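Local coordinates for 3,4-dihydroxybenzoate decarboxylase (Enterobacter cloacae, PDB 5NY5), which probably catalyses the reversible decarboxylation of 3,4-dihydroxybenzoate to catechol, as a UbiD-family enzyme dependent on prenylated FMN and a metal ion, at residues G20-T25 against A57-S62. Numbering follows the deposited sequence.
Sequences GHYIET and AMMFNS
Ile23 and Thr25 each pair with the neighbouring strand through the backbone in parallel register. Ala57 N donates to His21 O (2.8 Å) as the first rung; Ile23 N then donates to Ala57 O and Ile23 O accepts from Met59 N, and Thr25 N donates to Met59 O (3.1 Å) while Thr25 O accepts from Asn61 N. Two side-chain hydrogen bonds meet at Glu24. Tyr22 OH donates to the anti lone pair of Glu24 OE2 (2.8 Å), and Asn61 ND2 donates to Glu24 OE1 (2.9 Å) from above the carboxylate plane, the two flat groups being perpendicular. A carboxylate suits this place because its two oxygens serve two donors. These strands are the ends of a beta-alpha-beta unit in the N-terminal domain, and helix 34-42 of the crossover packs on Met58 and Phe60. Tyr22 has CG anti to its backbone N (chi1 178°); the ring's OH end lies across Met59, 3.2 Å from CB. On the other face, selenomethionine Met58, extended and long enough to reach Thr25, lays CE 3.7 Å from Thr25 CG2. Beta-branched Thr25 favours a strand, and this methyl also meets Phe60 CD1 (3.6 Å); Trp486 of a second subunit packs on Thr25 and Met58.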
# COMPACT_ATOMS: atom_id res chain seq x y z
N GLY A 20 -4.47 14.00 -50.20
CA GLY A 20 -4.91 13.52 -48.91
C GLY A 20 -4.71 14.51 -47.78
O GLY A 20 -5.27 14.30 -46.69
N HIS A 21 -3.95 15.58 -48.00
CA HIS A 21 -3.64 16.53 -46.95
C HIS A 21 -4.38 17.86 -47.08
O HIS A 21 -4.29 18.68 -46.17
CB HIS A 21 -2.13 16.81 -46.90
CG HIS A 21 -1.34 15.72 -46.25
ND1 HIS A 21 -1.27 15.57 -44.88
CD2 HIS A 21 -0.60 14.71 -46.77
CE1 HIS A 21 -0.51 14.53 -44.59
NE2 HIS A 21 -0.10 13.99 -45.72
N TYR A 22 -5.11 18.08 -48.16
CA TYR A 22 -5.81 19.34 -48.35
C TYR A 22 -7.00 19.13 -49.27
O TYR A 22 -6.88 18.49 -50.32
CB TYR A 22 -4.88 20.41 -48.94
CG TYR A 22 -5.55 21.74 -49.20
CD1 TYR A 22 -5.67 22.69 -48.20
CD2 TYR A 22 -6.06 22.04 -50.46
CE1 TYR A 22 -6.28 23.90 -48.44
CE2 TYR A 22 -6.67 23.25 -50.71
CZ TYR A 22 -6.78 24.18 -49.69
OH TYR A 22 -7.39 25.39 -49.94
N ILE A 23 -8.15 19.68 -48.87
CA ILE A 23 -9.36 19.68 -49.69
C ILE A 23 -10.01 21.05 -49.58
O ILE A 23 -9.71 21.84 -48.67
CB ILE A 23 -10.37 18.59 -49.28
CG1 ILE A 23 -10.95 18.89 -47.90
CG2 ILE A 23 -9.74 17.21 -49.31
CD1 ILE A 23 -12.11 18.01 -47.52
N GLU A 24 -10.90 21.33 -50.52
CA GLU A 24 -11.75 22.52 -50.47
C GLU A 24 -13.20 22.09 -50.65
O GLU A 24 -13.48 20.99 -51.14
CB GLU A 24 -11.37 23.54 -51.55
CG GLU A 24 -9.99 24.12 -51.42
CD GLU A 24 -9.70 25.17 -52.48
OE1 GLU A 24 -10.57 25.39 -53.34
OE2 GLU A 24 -8.60 25.77 -52.44
N THR A 25 -14.11 22.96 -50.25
CA THR A 25 -15.53 22.74 -50.48
C THR A 25 -16.20 24.06 -50.82
O THR A 25 -15.87 25.10 -50.23
CB THR A 25 -16.21 22.11 -49.26
OG1 THR A 25 -17.62 22.03 -49.49
CG2 THR A 25 -15.96 22.94 -48.01
N ALA A 57 -6.28 18.99 -44.16
CA ALA A 57 -6.66 20.35 -43.82
C ALA A 57 -7.77 20.79 -44.77
O ALA A 57 -7.88 20.30 -45.89
CB ALA A 57 -5.46 21.29 -43.92
N MSE A 58 -8.61 21.70 -44.30
CA MSE A 58 -9.82 21.99 -45.04
C MSE A 58 -10.07 23.48 -45.24
O MSE A 58 -9.97 24.27 -44.31
CB MSE A 58 -11.02 21.36 -44.35
CG MSE A 58 -12.27 21.30 -45.20
SE MSE A 58 -13.53 20.02 -44.47
CE MSE A 58 -14.94 20.19 -45.80
N MSE A 59 -10.41 23.84 -46.47
CA MSE A 59 -10.76 25.21 -46.82
C MSE A 59 -12.24 25.31 -47.14
O MSE A 59 -12.73 24.63 -48.04
CB MSE A 59 -9.93 25.70 -48.01
CG MSE A 59 -10.26 27.12 -48.44
SE MSE A 59 -9.42 28.46 -47.30
CE MSE A 59 -7.57 28.14 -47.83
N PHE A 60 -12.95 26.15 -46.40
CA PHE A 60 -14.37 26.38 -46.63
C PHE A 60 -14.50 27.68 -47.42
O PHE A 60 -14.39 28.77 -46.87
CB PHE A 60 -15.14 26.44 -45.31
CG PHE A 60 -15.19 25.12 -44.59
CD1 PHE A 60 -16.32 24.33 -44.66
CD2 PHE A 60 -14.11 24.68 -43.84
CE1 PHE A 60 -16.38 23.12 -44.00
CE2 PHE A 60 -14.17 23.47 -43.18
CZ PHE A 60 -15.30 22.69 -43.26
N ASN A 61 -14.72 27.55 -48.74
CA ASN A 61 -14.77 28.70 -49.63
C ASN A 61 -16.11 29.43 -49.59
O ASN A 61 -16.17 30.60 -50.00
CB ASN A 61 -14.47 28.27 -51.06
CG ASN A 61 -13.01 27.97 -51.29
OD1 ASN A 61 -12.13 28.62 -50.72
ND2 ASN A 61 -12.73 26.97 -52.13
N SER A 62 -17.17 28.78 -49.12
CA SER A 62 -18.50 29.37 -49.08
C SER A 62 -18.93 29.49 -47.63
O SER A 62 -19.30 28.50 -47.00
CB SER A 62 -19.49 28.53 -49.89
OG SER A 62 -20.80 29.05 -49.77